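Side-chain contacts in heat shock protein, putative (Plasmodium falciparum, PDB 1Y6Z), which belongs to the Hsp90 family and probably acts as an ATP-dependent protein-folding chaperone, represented here by its middle domain: residues Asp84-Ser87 and Glu88-Pro91; Val163-Lys166 and Glu167-Glu170; Lys126-Val129 and Leu130-Ser134. All blocks are in the same frame, centred on the assembly; numbering follows the deposited sequence.

Interaction 1. Residues Asp84-Ser87 and Glu88-Pro91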
ATOM      1  N   ASP B  84      13.851 -24.907   8.166  1.00 43.71           N
ATOM      2  CA  ASP B  84      12.758 -24.044   8.606  1.00 42.92           C
ATOM      3  C   ASP B  84      13.184 -22.783   9.398  1.00 42.71           C
ATOM      4  O   ASP B  84      12.516 -22.355  10.349  1.00 42.31           O
ATOM      5  CB  ASP B  84      11.690 -24.870   9.331  1.00 43.38           C
ATOM      6  CG  ASP B  84      12.201 -25.529  10.620  1.00 45.09           C
ATOM      7  OD1 ASP B  84      13.349 -25.255  11.094  1.00 39.20           O
ATOM      8  OD2 ASP B  84      11.394 -26.317  11.184  1.00 49.16           O
ATOM      9  N   LYS B  85      14.296 -22.183   8.991  1.00 42.38           N
ATOM     10  CA  LYS B  85      14.847 -21.031   9.690  1.00 42.79           C
ATOM     11  C   LYS B  85      14.957 -19.813   8.795  1.00 42.71           C
ATOM     12  O   LYS B  85      15.729 -18.878   9.065  1.00 43.23           O
ATOM     13  CB  LYS B  85      16.219 -21.384  10.295  1.00 43.18           C
ATOM     14  CG  LYS B  85      16.150 -22.559  11.242  1.00 44.96           C
ATOM     15  CD  LYS B  85      17.514 -23.137  11.544  1.00 50.95           C
ATOM     16  CE  LYS B  85      17.450 -23.919  12.825  1.00 52.41           C
ATOM     17  NZ  LYS B  85      16.543 -23.216  13.799  1.00 55.11           N
ATOM     18  N   PHE B  86      14.154 -19.797   7.741  1.00 42.17           N
ATOM     19  CA  PHE B  86      14.208 -18.696   6.804  1.00 42.39           C
ATOM     20  C   PHE B  86      13.740 -17.350   7.419  1.00 42.28           C
ATOM     21  O   PHE B  86      14.102 -16.271   6.932  1.00 41.74           O
ATOM     22  CB  PHE B  86      13.399 -19.041   5.568  1.00 42.34           C
ATOM     23  CG  PHE B  86      13.586 -18.079   4.485  1.00 43.98           C
ATOM     24  CD1 PHE B  86      14.755 -18.099   3.729  1.00 42.34           C
ATOM     25  CD2 PHE B  86      12.638 -17.072   4.257  1.00 47.28           C
ATOM     26  CE1 PHE B  86      14.941 -17.170   2.721  1.00 44.90           C
ATOM     27  CE2 PHE B  86      12.835 -16.125   3.247  1.00 46.72           C
ATOM     28  CZ  PHE B  86      13.977 -16.184   2.478  1.00 44.49           C
ATOM     29  N   SER B  87      12.925 -17.443   8.474  1.00 42.02           N
ATOM     30  CA  SER B  87      12.431 -16.295   9.216  1.00 42.63           C
ATOM     31  C   SER B  87      13.503 -15.449   9.953  1.00 42.83           C
ATOM     32  O   SER B  87      13.237 -14.291  10.322  1.00 42.27           O
ATOM     33  CB  SER B  87      11.387 -16.760  10.231  1.00 42.42           C
ATOM     34  OG  SER B  87      10.198 -17.154   9.573  1.00 44.37           O
ATOM     35  N   GLU B  88      14.687 -16.031  10.175  1.00 42.63           N
ATOM     36  CA  GLU B  88      15.845 -15.328  10.781  1.00 42.62           C
ATOM     37  C   GLU B  88      16.352 -14.128   9.957  1.00 42.00           C
ATOM     38  O   GLU B  88      17.091 -13.270  10.462  1.00 41.08           O
ATOM     39  CB  GLU B  88      17.023 -16.273  10.924  1.00 43.04           C
ATOM     40  CG  GLU B  88      16.962 -17.251  12.044  1.00 47.93           C
ATOM     41  CD  GLU B  88      18.297 -17.987  12.187  1.00 53.79           C
ATOM     42  OE1 GLU B  88      19.331 -17.299  12.407  1.00 55.40           O
ATOM     43  OE2 GLU B  88      18.307 -19.239  12.068  1.00 55.38           O
ATOM     44  N   SER B  89      15.984 -14.095   8.686  1.00 40.72           N
ATOM     45  CA  SER B  89      16.360 -12.985   7.845  1.00 40.69           C
ATOM     46  C   SER B  89      15.217 -11.959   7.607  1.00 39.27           C
ATOM     47  O   SER B  89      15.456 -10.876   7.030  1.00 38.17           O
ATOM     48  CB  SER B  89      16.958 -13.525   6.534  1.00 41.39           C
ATOM     49  OG  SER B  89      16.016 -14.343   5.857  1.00 45.79           O
ATOM     50  N   ILE B  90      13.985 -12.274   8.031  1.00 36.72           N
ATOM     51  CA  ILE B  90      12.898 -11.302   7.848  1.00 35.54           C
ATOM     52  C   ILE B  90      12.760 -10.499   9.149  1.00 33.44           C
ATOM     53  O   ILE B  90      13.265 -10.947  10.173  1.00 32.89           O
ATOM     54  CB  ILE B  90      11.549 -11.948   7.279  1.00 35.78           C
ATOM     55  CG1 ILE B  90      10.741 -12.654   8.358  1.00 35.22           C
ATOM     56  CG2 ILE B  90      11.851 -12.972   6.177  1.00 37.58           C
ATOM     57  CD1 ILE B  90       9.284 -12.967   7.892  1.00 37.48           C
ATOM     58  N   PRO B  91      12.116  -9.298   9.121  1.00 31.42           N
ATOM     59  CA  PRO B  91      11.978  -8.522  10.369  1.00 29.94           C
ATOM     60  C   PRO B  91      11.377  -9.390  11.452  1.00 27.49           C
ATOM     61  O   PRO B  91      10.507 -10.190  11.173  1.00 25.46           O
ATOM     62  CB  PRO B  91      10.997  -7.429   9.990  1.00 30.49           C
ATOM     63  CG  PRO B  91      11.387  -7.179   8.511  1.00 31.98           C
ATOM     64  CD  PRO B  91      11.523  -8.601   7.978  1.00 31.47           C
TER
HETATM   65  O   HOH W   1      10.748 -13.155  11.640  1.00 33.40           O

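Interaction 2. Residues Val163-Lys166 and Glu167-Glu170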
ATOM      1  N   VAL B 163       7.805   0.054  16.244  1.00 28.20           N
ATOM      2  CA  VAL B 163       9.098   0.399  16.892  1.00 29.72           C
ATOM      3  C   VAL B 163      10.280   0.050  15.989  1.00 30.68           C
ATOM      4  O   VAL B 163      11.183   0.888  15.734  1.00 29.59           O
ATOM      5  CB  VAL B 163       9.237  -0.351  18.279  1.00 29.24           C
ATOM      6  CG1 VAL B 163      10.569  -0.015  19.006  1.00 32.91           C
ATOM      7  CG2 VAL B 163       8.052  -0.050  19.163  1.00 31.74           C
ATOM      8  N   GLU B 164      10.282  -1.191  15.460  1.00 29.97           N
ATOM      9  CA  GLU B 164      11.502  -1.769  14.843  1.00 30.18           C
ATOM     10  C   GLU B 164      11.638  -1.771  13.348  1.00 29.76           C
ATOM     11  O   GLU B 164      12.734  -1.929  12.826  1.00 32.04           O
ATOM     12  CB  GLU B 164      11.749  -3.200  15.356  1.00 28.68           C
ATOM     13  CG  GLU B 164      11.822  -3.260  16.847  1.00 30.59           C
ATOM     14  CD  GLU B 164      12.131  -4.615  17.396  1.00 33.06           C
ATOM     15  OE1 GLU B 164      12.187  -5.610  16.625  1.00 34.05           O
ATOM     16  OE2 GLU B 164      12.259  -4.690  18.634  1.00 36.48           O
ATOM     17  N   ASP B 165      10.553  -1.579  12.632  1.00 29.78           N
ATOM     18  CA  ASP B 165      10.635  -1.738  11.191  1.00 30.28           C
ATOM     19  C   ASP B 165      10.521  -0.321  10.563  1.00 30.15           C
ATOM     20  O   ASP B 165       9.445   0.113  10.137  1.00 31.20           O
ATOM     21  CB  ASP B 165       9.573  -2.747  10.683  1.00 29.20           C
ATOM     22  CG  ASP B 165       9.600  -2.917   9.150  1.00 30.53           C
ATOM     23  OD1 ASP B 165      10.177  -2.044   8.474  1.00 31.10           O
ATOM     24  OD2 ASP B 165       9.043  -3.892   8.619  1.00 30.39           O
ATOM     25  N   LYS B 166      11.654   0.369  10.536  1.00 30.70           N
ATOM     26  CA  LYS B 166      11.718   1.757  10.066  1.00 31.16           C
ATOM     27  C   LYS B 166      10.969   1.994   8.744  1.00 29.54           C
ATOM     28  O   LYS B 166      10.111   2.887   8.646  1.00 29.41           O
ATOM     29  CB  LYS B 166      13.194   2.208   9.953  1.00 31.31           C
ATOM     30  CG  LYS B 166      13.362   3.680   9.465  1.00 33.74           C
ATOM     31  CD  LYS B 166      12.483   4.628  10.196  1.00 36.20           C
ATOM     32  CE  LYS B 166      12.993   6.059  10.168  1.00 42.17           C
ATOM     33  NZ  LYS B 166      12.029   6.941  10.904  1.00 43.14           N
ATOM     34  N   GLU B 167      11.269   1.151   7.767  1.00 30.68           N
ATOM     35  CA  GLU B 167      10.841   1.315   6.386  1.00 29.22           C
ATOM     36  C   GLU B 167       9.337   1.120   6.247  1.00 28.60           C
ATOM     37  O   GLU B 167       8.717   1.753   5.414  1.00 28.56           O
ATOM     38  CB  GLU B 167      11.564   0.335   5.427  1.00 29.32           C
ATOM     39  CG  GLU B 167      13.089   0.454   5.294  1.00 31.83           C
ATOM     40  CD  GLU B 167      13.879   0.189   6.559  1.00 33.20           C
ATOM     41  OE1 GLU B 167      13.439  -0.655   7.359  1.00 28.90           O
ATOM     42  OE2 GLU B 167      14.967   0.817   6.738  1.00 29.69           O
ATOM     43  N   ASN B 168       8.755   0.239   7.045  1.00 27.99           N
ATOM     44  CA  ASN B 168       7.314  -0.005   6.970  1.00 27.21           C
ATOM     45  C   ASN B 168       6.477   0.584   8.098  1.00 27.04           C
ATOM     46  O   ASN B 168       5.300   0.321   8.181  1.00 24.80           O
ATOM     47  CB  ASN B 168       7.042  -1.513   6.821  1.00 28.03           C
ATOM     48  CG  ASN B 168       7.658  -2.067   5.547  1.00 27.24           C
ATOM     49  OD1 ASN B 168       7.312  -1.649   4.457  1.00 25.32           O
ATOM     50  ND2 ASN B 168       8.576  -2.991   5.693  1.00 26.52           N
ATOM     51  N   GLN B 169       7.117   1.406   8.928  1.00 27.15           N
ATOM     52  CA  GLN B 169       6.561   1.909  10.158  1.00 28.25           C
ATOM     53  C   GLN B 169       5.149   2.506   9.955  1.00 26.03           C
ATOM     54  O   GLN B 169       4.243   2.161  10.682  1.00 24.44           O
ATOM     55  CB  GLN B 169       7.569   2.929  10.749  1.00 29.61           C
ATOM     56  CG  GLN B 169       7.336   4.360  10.238  1.00 37.61           C
ATOM     57  CD  GLN B 169       6.704   5.271  11.285  1.00 43.59           C
ATOM     58  OE1 GLN B 169       6.730   4.958  12.485  1.00 47.73           O
ATOM     59  NE2 GLN B 169       6.160   6.415  10.841  1.00 44.85           N
ATOM     60  N   GLU B 170       4.923   3.338   8.931  1.00 25.37           N
ATOM     61  CA  GLU B 170       3.597   3.997   8.809  1.00 26.62           C
ATOM     62  C   GLU B 170       2.481   3.037   8.463  1.00 26.11           C
ATOM     63  O   GLU B 170       1.365   3.104   9.025  1.00 23.97           O
ATOM     64  CB  GLU B 170       3.639   5.119   7.744  1.00 29.41           C
ATOM     65  CG  GLU B 170       2.283   5.859   7.563  1.00 29.68           C
ATOM     66  CD  GLU B 170       2.316   6.959   6.480  1.00 31.94           C
ATOM     67  OE1 GLU B 170       3.278   7.761   6.508  1.00 36.19           O
ATOM     68  OE2 GLU B 170       1.363   7.013   5.653  1.00 36.68           O
TER
HETATM   69  O   HOH W   2      12.223  -2.766   6.676  1.00 43.62           O

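Interaction 3. Residues Lys126-Val129 and Leu130-Ser134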
ATOM      1  N   LYS B 126      11.975  -8.785   1.136  1.00 33.17           N
ATOM      2  CA  LYS B 126      11.170  -7.593   0.900  1.00 32.72           C
ATOM      3  C   LYS B 126       9.773  -7.890   0.357  1.00 28.49           C
ATOM      4  O   LYS B 126       8.839  -7.271   0.775  1.00 28.20           O
ATOM      5  CB  LYS B 126      11.919  -6.631  -0.054  1.00 33.03           C
ATOM      6  CG  LYS B 126      11.445  -5.188   0.147  1.00 39.81           C
ATOM      7  CD  LYS B 126      11.798  -4.302  -1.052  1.00 44.71           C
ATOM      8  CE  LYS B 126      10.739  -3.212  -1.186  1.00 45.99           C
ATOM      9  NZ  LYS B 126      11.253  -2.072  -2.006  1.00 47.70           N
ATOM     10  N   ARG B 127       9.664  -8.836  -0.577  1.00 27.70           N
ATOM     11  CA  ARG B 127       8.408  -9.222  -1.242  1.00 27.01           C
ATOM     12  C   ARG B 127       7.513  -9.900  -0.193  1.00 26.28           C
ATOM     13  O   ARG B 127       6.298  -9.723  -0.169  1.00 23.75           O
ATOM     14  CB  ARG B 127       8.718 -10.277  -2.287  1.00 28.35           C
ATOM     15  CG  ARG B 127       8.643  -9.985  -3.826  1.00 33.69           C
ATOM     16  CD  ARG B 127       9.175  -8.696  -4.302  1.00 37.92           C
ATOM     17  NE  ARG B 127       9.635  -8.723  -5.722  1.00 40.74           N
ATOM     18  CZ  ARG B 127       8.881  -8.956  -6.805  1.00 42.45           C
ATOM     19  NH1 ARG B 127       9.433  -8.894  -8.030  1.00 43.84           N
ATOM     20  NH2 ARG B 127       7.583  -9.245  -6.705  1.00 39.12           N
ATOM     21  N   ILE B 128       8.137 -10.714   0.641  1.00 25.21           N
ATOM     22  CA  ILE B 128       7.383 -11.336   1.738  1.00 24.34           C
ATOM     23  C   ILE B 128       6.761 -10.300   2.672  1.00 23.38           C
ATOM     24  O   ILE B 128       5.618 -10.430   3.063  1.00 22.08           O
ATOM     25  CB  ILE B 128       8.250 -12.329   2.499  1.00 25.98           C
ATOM     26  CG1 ILE B 128       8.386 -13.592   1.657  1.00 25.75           C
ATOM     27  CG2 ILE B 128       7.585 -12.736   3.838  1.00 26.56           C
ATOM     28  CD1 ILE B 128       9.218 -14.662   2.303  1.00 31.25           C
ATOM     29  N   VAL B 129       7.520  -9.288   3.081  1.00 23.40           N
ATOM     30  CA  VAL B 129       7.005  -8.297   4.028  1.00 23.61           C
ATOM     31  C   VAL B 129       5.853  -7.529   3.401  1.00 23.89           C
ATOM     32  O   VAL B 129       4.808  -7.296   4.023  1.00 21.91           O
ATOM     33  CB  VAL B 129       8.134  -7.351   4.490  1.00 24.32           C
ATOM     34  CG1 VAL B 129       7.605  -6.228   5.400  1.00 23.56           C
ATOM     35  CG2 VAL B 129       9.213  -8.164   5.142  1.00 22.55           C
ATOM     36  N   LEU B 130       6.035  -7.103   2.162  1.00 24.43           N
ATOM     37  CA  LEU B 130       4.957  -6.463   1.469  1.00 24.34           C
ATOM     38  C   LEU B 130       3.671  -7.329   1.290  1.00 23.14           C
ATOM     39  O   LEU B 130       2.571  -6.796   1.483  1.00 21.52           O
ATOM     40  CB  LEU B 130       5.458  -5.775   0.194  1.00 26.27           C
ATOM     41  CG  LEU B 130       6.574  -4.742   0.581  1.00 29.55           C
ATOM     42  CD1 LEU B 130       7.155  -3.953  -0.634  1.00 33.15           C
ATOM     43  CD2 LEU B 130       6.246  -3.745   1.780  1.00 28.96           C
ATOM     44  N   LYS B 131       3.800  -8.625   0.961  1.00 22.49           N
ATOM     45  CA  LYS B 131       2.626  -9.498   0.821  1.00 22.27           C
ATOM     46  C   LYS B 131       1.979  -9.665   2.204  1.00 21.35           C
ATOM     47  O   LYS B 131       0.756  -9.765   2.299  1.00 21.21           O
ATOM     48  CB  LYS B 131       2.992 -10.885   0.241  1.00 24.06           C
ATOM     49  CG  LYS B 131       3.265 -10.844  -1.255  1.00 24.16           C
ATOM     50  CD  LYS B 131       2.001 -10.775  -2.033  1.00 24.77           C
ATOM     51  CE  LYS B 131       2.332 -10.753  -3.529  1.00 33.38           C
ATOM     52  NZ  LYS B 131       1.139 -10.408  -4.319  1.00 27.70           N
ATOM     53  N   SER B 132       2.810  -9.705   3.249  1.00 20.65           N
ATOM     54  CA  SER B 132       2.303  -9.913   4.633  1.00 21.47           C
ATOM     55  C   SER B 132       1.495  -8.680   5.075  1.00 21.06           C
ATOM     56  O   SER B 132       0.442  -8.818   5.618  1.00 21.44           O
ATOM     57  CB  SER B 132       3.482 -10.108   5.609  1.00 20.35           C
ATOM     58  OG  SER B 132       4.160 -11.302   5.297  1.00 23.06           O
ATOM     59  N   ILE B 133       2.010  -7.470   4.819  1.00 21.04           N
ATOM     60  CA  ILE B 133       1.237  -6.258   5.122  1.00 22.40           C
ATOM     61  C   ILE B 133      -0.101  -6.153   4.351  1.00 22.80           C
ATOM     62  O   ILE B 133      -1.131  -5.854   4.949  1.00 22.69           O
ATOM     63  CB  ILE B 133       2.129  -4.975   4.987  1.00 22.28           C
ATOM     64  CG1 ILE B 133       3.293  -5.070   5.984  1.00 22.94           C
ATOM     65  CG2 ILE B 133       1.259  -3.689   5.151  1.00 26.03           C
ATOM     66  CD1 ILE B 133       4.453  -3.997   5.869  1.00 23.18           C
ATOM     67  N   SER B 134      -0.097  -6.470   3.052  1.00 24.01           N
ATOM     68  CA  SER B 134      -1.275  -6.409   2.228  1.00 25.24           C
ATOM     69  C   SER B 134      -2.319  -7.448   2.685  1.00 23.11           C
ATOM     70  O   SER B 134      -3.528  -7.136   2.737  1.00 22.61           O
ATOM     71  CB  SER B 134      -0.882  -6.491   0.718  1.00 27.47           C
ATOM     72  OG  SER B 134      -2.031  -6.686  -0.102  1.00 34.37           O
TER

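Interaction 1. Residues Asp84-Ser87 and Glu88-Pro91
Glu88 folds back along Lys85, and its side chain can be followed out over the carbonyl of that residue. CB sits 3.5 Å from Lys85 O and CG stays at about the same remove. With CG placed beside the backbone N (chi1 -77°) and the chain extended beyond it, the carboxylate is carried back to the aliphatic part of the lysine, where Glu88 OE2 lies 3.5 Å from Lys85 CB. The two side chains run alongside, pointing the same way, but their charges do not meet: Lys85 NZ stops 4.7 Å from Glu88 OE2. Under them, the backbone makes a 3-10 turn in which Glu88 N donates to Lys85 O at 3.2 Å and Ile90 N to Ser87 O at 3.1 Å.

Ser89 engages the middle carbonyl, that of Phe86. Its OG, set between the backbone N and the carbonyl carbon (chi1 59°), donates to Phe86 O at 2.9 Å, tilted modestly from the carbonyl plane. The same OG lies over the centre of one face of the Phe86 ring, and it makes a weak hydrogen bond to Asn125 OD1 of helix 121-141. Ile90 CG2 approaches that ring obliquely, 4.4 Å from Phe86 CE2. A water ties Ser87 O to Pro91 O, so the carbonyl of Ser87 serves both the turn and the chain leaving it.

The chemistry is split: on the outer side, opposite charges may attract without pairing, whereas on the buried side Phe86 and Ile90 pack on Ile73 of strand 73-77 and on helix 121-141, while the Ser89 hydroxyl is spent mainly on Phe86 O.

Interaction 2. Residues Val163-Lys166 and Glu167-Glu170
Asp165 takes hold of Asn168 through both carboxylate oxygens, just where the chain leaves helix 145-164. Val163 and Glu164 form the last of that helix; Val163 packs on helix 237-249 and Glu164 reaches Arg92 in a salt bridge.

Asp165 is the first residue to drop helical geometry, and its carboxylate, trans to the backbone N (chi1 178°), swings toward the residues that follow. Its OD2 accepts from Asn168 ND2 at 3.1 Å in a nearly straight bond (171°), on the syn side and only slightly out of the carboxylate plane, with the bond lying in the plane of the amide. The two flat groups themselves are turned 76° from each other. Trp93 NE1 donates to OD2 as well, so this buried oxygen has two N-H partners, which would be expected to stabilise the charged form. Meanwhile Asp165 OD1 takes the backbone N of Asn168 at 3.0 Å, met from well above the carboxylate plane. That N-H, and a water donating to the same oxygen, may ease the closeness of Glu167, whose OE1 is 3.7 Å from Asp165 OD1.

Lys166 comes next. Its side chain leads away from the turn and touches Asn249 of helix 237-249, while its carbonyl O lies 3.3 Å from Gln169 CB, beside a weak backbone bond to Gln169 N.

What results is a tight connection between consecutive helices, 145-164 and 169-173, braced by the Asp165 carboxylate together with weak backbone bonds; it belongs to the helical region that, in Hsp90 middle domains, joins the larger and smaller alpha/beta parts.

Interaction 3. Residues Lys126-Val129 and Leu130-Ser134
Val129 and Ile133 lie side by side on one flank of helix 121-141, pointing the same way, in the i to i+4 spacing of an alpha helix. Val129 CG1 meets Ile133 CD1 at 3.9 Å, a contact allowed by CG1 standing opposite its own backbone N (chi1 175°) and so leaning toward the next turn. Pro91 and Asn168 pack on Val129 from outside, so this flank is buried under the loop at Pro91 and the turn at Asn168.

Three residues earlier, Lys126 and Leu130 are set at a slant to each other rather than alongside. The lysine contributes only its aliphatic part: Lys126 CE lies against Leu130 CD1 at 3.7 Å, and Leu130 CG settles on Lys126 O.

The third pair, Arg127 and Lys131, has the same spacing; the two leave the helix in roughly the same direction without touching at their charged ends. Their like charges remain 7.0 Å apart from Arg127 NH2 to Lys131 NZ, and each has an acidic partner on the second subunit, Glu195 of that chain for the arginine and Glu141 of that chain for the lysine. These partners put this flank at the interface between the two subunits.

Facing strand 47-53 are Ile128 and Ser132, both of which rest on Leu51. The serine is buried, and its hydroxyl turns back on the helix. Two donors grip the carbonyl of Ile128: Ser132 N at 2.9 Å and, from the opposite face of the carbonyl plane, Ser132 OG at 2.8 Å, standing 38° out of it.

Overall arrangement
Helix 121-141, which carries interaction 3, is packed against by both of the others. Pro91, at the end of interaction 1, packs its CD 3.7 Å from CG2 of Val129, while Phe86 CE2 lies 4.0 Å from Ile128 CD1. Next to it, Asn168, held in interaction 2, sets its CB 3.7 Å from Ile133 CD1 and its ND2 3.4 Å from Val129 CG1. Interactions 1 and 2 also meet directly, Pro91 CG being 4.0 Å from Asp165 OD2, although their centres are about 18 Å apart. The three therefore form one packed run from the part built on the five-stranded sheet into the helical region.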